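Local coordinates for TDP-rhamnose 3'-O-methyltransferase (CalS11) (Micromonospora echinospora, PDB 5HOQ), which probably transfers a methyl group to the 3'-hydroxyl of TDP-rhamnose during the biosynthesis of calicheamicin, at residues E[187-192]-E[215-220]; E[199-204]-E[231-236]. One frame throughout, in Å; residues are numbered along the deposited sequence.

The two contacts illustrate how a class I methyltransferase sheet carries its polar site at strand ends and its helices on its faces. Contact 1 joins the C-terminal ends of neighbouring parallel strands 183-188 and 211-215, where acidic residues that bind L-glutamate in another structure of this protein gather. Contact 2 packs the helices that follow those strands. Their centres lie about 13 Å apart, bridged by Phe188, whose CZ is 3.6 Å from Leu200 CD2 and CE2 3.6 Å from Val199 CG1. Contact 2 lies further off, the Leu200 side chain being about 10 Å from that of Val167, an S-adenosyl-L-homocysteine-binding residue, and about 11 Å from that of Glu217. Both touch a second subunit.

Contact 1 (E[187-192]-E[215-220]); sequences YFDLDL and FDELDN
In both Tyr187 (chi1 -164°) and Asp216 (chi1 -158°), CG points away from the backbone N across the first side-chain bond, and these turns bring phenol and carboxylate together. Tyr187 OH donates to the anti lone pair of Asp216 OD2 at 2.7 Å, and that carboxylate oxygen lies in the plane of the tyrosine ring, at its edge. The backbone of the same aspartate is also held: Asp216 N donates to Phe188 O at 2.9 Å, almost head-on to the carbonyl, continuing the parallel pairing of Phe188 with Phe215. The two phenylalanine side chains run alongside each other, their rings 27° from parallel and offset with little overlap; Phe188 CB rests 3.7 Å from Phe215 CD1. Beyond the strand ends the chemistry turns acidic. Glu217, whose chain turns at its second torsion, presents its carboxylate to Asp189, whose OD1 lies 3.0 Å from both OE1 and OE2 of Glu217, acceptor against acceptor. One water is placed to donate to Asp189 OD2 and Asp216 OD1, and another to Asp191 OD1 and Glu217 OE1, though each has fewer protons than nearby acceptors; Arg79 forms salt bridges with Asp189 and Asp191. Replacing Asp216 with an alanine would probably leave the Tyr187 hydroxyl without this acceptor and the first water tethered to Asp189 alone within this pair of segments. Asp189, Asp216 and Glu217 all bind L-glutamate in another structure of the protein, and so many carboxylate oxygens converging at neighbouring strand ends are consistent with a pocket receptive to positively charged groups.

Contact 2 (E[199-204]-E[231-236]); sequences VLEAIR and RKVLGL
Glu201 OE2 is held by a salt bridge from Lys197, one turn earlier on its own helix, while Val233 CG2 approaches the same oxygen to 4.1 Å across the contact. The rest of the glutamate works as a hydrocarbon: its CG lies 4.0 Å from Val233 CG1, the two side chains passing at a slant. With CG1 trans to the backbone N (chi1 179°), Val233 turns that methyl to Glu201 CG, and CG2, beside the N, to OE2. CG1 also meets Leu200 CB at 4.2 Å, so this one methyl touches two successive residues of the facing helix, exposed Glu201 and buried Leu200. The helices brought together here, 193-203 and 225-233, belong to a Rossmann-like methyltransferase fold. Helix 193-203 is the connection of a beta-alpha-beta crossover between parallel strands 183-188 and 211-215, and helix 225-233 follows the second of these strands; Val199 packs on Val171 of helix 167-177. Deeper in the groove Leu200 CD2 faces Leu234 CD1 at 4.4 Å, a looser meeting of branch ends. Leu234 is the first residue to leave helical geometry after helix 225-233, and its other methyl, CD2, lies 3.6 Å from Arg204 NH1. Arg204 reaches that methyl with a chain extended from CG to NE, and the arginine and leucine chains run antiparallel past one another. Trp255 touches both Arg204 and Leu234. Two residues after Leu234, Leu236 O accepts a hydrogen bond from Thr208 OG1 of a second subunit.

Contact 1 (E[187-192]-E[215-220])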
# COMPACT_ATOMS: atom_id res chain seq x y z
N TYR E 187 15.77 26.56 -9.89
CA TYR E 187 14.84 26.75 -11.00
C TYR E 187 15.53 27.55 -12.09
O TYR E 187 15.95 28.69 -11.87
CB TYR E 187 13.55 27.46 -10.54
CG TYR E 187 12.44 27.32 -11.53
CD1 TYR E 187 12.33 28.19 -12.61
CD2 TYR E 187 11.51 26.30 -11.41
CE1 TYR E 187 11.31 28.04 -13.54
CE2 TYR E 187 10.49 26.14 -12.33
CZ TYR E 187 10.39 27.01 -13.40
OH TYR E 187 9.39 26.85 -14.32
N PHE E 188 15.66 26.93 -13.26
CA PHE E 188 16.45 27.46 -14.37
C PHE E 188 15.55 28.09 -15.42
O PHE E 188 14.71 27.40 -16.02
CB PHE E 188 17.28 26.36 -15.01
CG PHE E 188 18.54 26.02 -14.27
CD1 PHE E 188 18.51 25.21 -13.15
CD2 PHE E 188 19.75 26.47 -14.73
CE1 PHE E 188 19.67 24.88 -12.48
CE2 PHE E 188 20.92 26.15 -14.07
CZ PHE E 188 20.88 25.35 -12.93
N ASP E 189 15.75 29.37 -15.69
CA ASP E 189 15.04 30.07 -16.77
C ASP E 189 16.00 31.04 -17.47
O ASP E 189 15.71 32.22 -17.67
CB ASP E 189 13.81 30.80 -16.23
CG ASP E 189 12.92 31.36 -17.33
OD1 ASP E 189 13.06 30.93 -18.49
OD2 ASP E 189 12.08 32.23 -17.02
N LEU E 190 17.16 30.51 -17.86
CA LEU E 190 18.25 31.30 -18.43
C LEU E 190 18.33 31.23 -19.95
O LEU E 190 19.07 32.02 -20.54
CB LEU E 190 19.59 30.83 -17.85
CG LEU E 190 19.83 31.05 -16.36
CD1 LEU E 190 21.07 30.28 -15.92
CD2 LEU E 190 19.98 32.53 -16.05
N ASP E 191 17.63 30.30 -20.60
CA ASP E 191 17.58 30.21 -22.06
C ASP E 191 18.87 29.72 -22.73
O ASP E 191 18.81 28.90 -23.65
CB ASP E 191 17.21 31.57 -22.68
CG ASP E 191 15.77 31.96 -22.40
OD1 ASP E 191 14.95 31.07 -22.07
OD2 ASP E 191 15.48 33.16 -22.49
N LEU E 192 20.02 30.23 -22.31
CA LEU E 192 21.25 30.07 -23.08
C LEU E 192 22.22 29.07 -22.47
O LEU E 192 22.27 28.84 -21.24
CB LEU E 192 21.96 31.42 -23.22
CG LEU E 192 21.05 32.54 -23.73
CD1 LEU E 192 21.83 33.83 -23.83
CD2 LEU E 192 20.42 32.19 -25.06
N PHE E 215 13.66 23.06 -14.85
CA PHE E 215 13.98 23.78 -16.07
C PHE E 215 12.71 24.31 -16.71
O PHE E 215 11.72 23.60 -16.83
CB PHE E 215 14.71 22.88 -17.08
CG PHE E 215 16.02 22.37 -16.61
CD1 PHE E 215 17.16 23.10 -16.85
CD2 PHE E 215 16.11 21.16 -15.95
CE1 PHE E 215 18.36 22.66 -16.42
CE2 PHE E 215 17.34 20.70 -15.52
CZ PHE E 215 18.46 21.44 -15.76
N ASP E 216 12.76 25.57 -17.13
CA ASP E 216 11.60 26.20 -17.73
C ASP E 216 11.49 25.93 -19.23
O ASP E 216 10.38 26.00 -19.77
CB ASP E 216 11.67 27.72 -17.46
CG ASP E 216 10.33 28.39 -17.55
OD1 ASP E 216 10.14 29.19 -18.49
OD2 ASP E 216 9.47 28.14 -16.67
N GLU E 217 12.58 25.61 -19.92
CA GLU E 217 12.51 25.40 -21.37
C GLU E 217 13.52 24.35 -21.83
O GLU E 217 14.21 24.53 -22.84
CB GLU E 217 12.71 26.70 -22.14
CG GLU E 217 13.92 27.49 -21.74
CD GLU E 217 13.63 28.41 -20.58
OE1 GLU E 217 12.44 28.75 -20.39
OE2 GLU E 217 14.58 28.79 -19.87
N LEU E 218 13.58 23.22 -21.13
CA LEU E 218 14.58 22.21 -21.43
C LEU E 218 14.42 21.64 -22.83
O LEU E 218 15.41 21.33 -23.50
CB LEU E 218 14.52 21.08 -20.40
CG LEU E 218 15.63 20.04 -20.59
CD1 LEU E 218 16.99 20.60 -20.26
CD2 LEU E 218 15.33 18.85 -19.71
N ASP E 219 13.17 21.44 -23.28
CA ASP E 219 12.92 20.72 -24.53
C ASP E 219 12.19 21.60 -25.52
O ASP E 219 11.41 21.13 -26.34
CB ASP E 219 12.15 19.41 -24.30
CG ASP E 219 10.78 19.62 -23.70
OD1 ASP E 219 10.58 20.67 -23.06
OD2 ASP E 219 9.91 18.74 -23.87
N ASN E 220 12.48 22.89 -25.46
CA ASN E 220 11.80 23.89 -26.26
C ASN E 220 12.60 24.24 -27.50
O ASN E 220 13.69 24.82 -27.38
CB ASN E 220 11.59 25.14 -25.42
CG ASN E 220 10.51 26.02 -25.97
OD1 ASN E 220 10.49 26.33 -27.17
ND2 ASN E 220 9.57 26.43 -25.11
O HOH W 1 10.09 32.05 -19.07
O HOH W 2 12.28 31.58 -21.31

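Contact 2 (E[199-204]-E[231-236])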
# COMPACT_ATOMS: atom_id res chain seq x y z
N VAL E 199 26.06 27.72 -14.25
CA VAL E 199 25.31 27.63 -13.01
C VAL E 199 25.15 26.18 -12.58
O VAL E 199 25.29 25.86 -11.39
CB VAL E 199 23.95 28.34 -13.16
CG1 VAL E 199 23.07 28.11 -11.94
CG2 VAL E 199 24.18 29.87 -13.37
N LEU E 200 24.87 25.27 -13.52
CA LEU E 200 24.80 23.86 -13.16
C LEU E 200 26.09 23.42 -12.48
O LEU E 200 26.07 22.69 -11.48
CB LEU E 200 24.55 23.00 -14.41
CG LEU E 200 23.12 22.92 -14.93
CD1 LEU E 200 23.09 22.26 -16.31
CD2 LEU E 200 22.25 22.15 -13.95
N GLU E 201 27.23 23.82 -13.05
CA GLU E 201 28.51 23.42 -12.49
C GLU E 201 28.70 23.98 -11.08
O GLU E 201 29.19 23.27 -10.19
CB GLU E 201 29.65 23.87 -13.40
CG GLU E 201 29.73 23.02 -14.67
CD GLU E 201 30.54 23.64 -15.79
OE1 GLU E 201 30.86 24.85 -15.71
OE2 GLU E 201 30.85 22.92 -16.76
N ALA E 202 28.30 25.23 -10.86
CA ALA E 202 28.51 25.87 -9.56
C ALA E 202 27.62 25.30 -8.47
O ALA E 202 28.05 25.17 -7.32
CB ALA E 202 28.26 27.36 -9.69
N ILE E 203 26.37 24.98 -8.79
CA ILE E 203 25.44 24.60 -7.72
C ILE E 203 25.65 23.16 -7.26
O ILE E 203 25.20 22.81 -6.16
CB ILE E 203 23.96 24.81 -8.12
CG1 ILE E 203 23.51 23.89 -9.25
CG2 ILE E 203 23.71 26.31 -8.46
CD1 ILE E 203 21.96 23.88 -9.43
N ARG E 204 26.35 22.32 -8.04
CA ARG E 204 26.33 20.88 -7.77
C ARG E 204 26.81 20.51 -6.37
O ARG E 204 26.17 19.66 -5.73
CB ARG E 204 27.15 20.14 -8.82
CG ARG E 204 27.10 18.65 -8.59
CD ARG E 204 27.72 17.88 -9.71
NE ARG E 204 27.65 16.45 -9.42
CZ ARG E 204 27.80 15.51 -10.35
NH1 ARG E 204 28.02 15.86 -11.61
NH2 ARG E 204 27.73 14.23 -10.02
N ARG E 231 22.97 18.28 -21.31
CA ARG E 231 23.65 17.11 -21.87
C ARG E 231 25.15 17.20 -21.65
O ARG E 231 25.80 16.19 -21.41
CB ARG E 231 23.33 16.94 -23.35
CG ARG E 231 21.92 16.38 -23.59
CD ARG E 231 21.66 16.00 -25.04
NE ARG E 231 21.37 17.16 -25.90
CZ ARG E 231 22.16 17.62 -26.86
NH1 ARG E 231 23.32 17.04 -27.12
NH2 ARG E 231 21.79 18.68 -27.56
N LYS E 232 25.71 18.41 -21.67
CA LYS E 232 27.15 18.56 -21.51
C LYS E 232 27.58 18.28 -20.07
O LYS E 232 28.54 17.54 -19.83
CB LYS E 232 27.57 19.97 -21.92
CG LYS E 232 29.05 20.30 -21.72
CD LYS E 232 29.90 19.50 -22.64
CE LYS E 232 31.36 19.90 -22.51
NZ LYS E 232 32.23 19.04 -23.34
N VAL E 233 26.86 18.83 -19.09
CA VAL E 233 27.32 18.80 -17.71
C VAL E 233 26.94 17.49 -17.03
O VAL E 233 27.72 16.95 -16.25
CB VAL E 233 26.76 20.01 -16.94
CG1 VAL E 233 27.20 19.98 -15.48
CG2 VAL E 233 27.22 21.32 -17.58
N LEU E 234 25.73 16.99 -17.27
CA LEU E 234 25.18 15.87 -16.50
C LEU E 234 24.72 14.71 -17.37
O LEU E 234 24.89 13.55 -16.98
CB LEU E 234 23.98 16.32 -15.66
CG LEU E 234 24.26 17.39 -14.59
CD1 LEU E 234 22.96 17.83 -13.94
CD2 LEU E 234 25.20 16.82 -13.56
N GLY E 235 24.11 15.00 -18.51
CA GLY E 235 23.42 14.01 -19.30
C GLY E 235 21.94 13.96 -18.96
O GLY E 235 21.53 14.14 -17.80
N LEU E 236 21.11 13.70 -19.98
CA LEU E 236 19.67 13.72 -19.75
C LEU E 236 19.21 12.53 -18.91
O LEU E 236 18.14 12.60 -18.31
CB LEU E 236 18.92 13.75 -21.08
CG LEU E 236 18.97 15.13 -21.78
CD1 LEU E 236 18.54 15.00 -23.24
CD2 LEU E 236 18.12 16.20 -21.03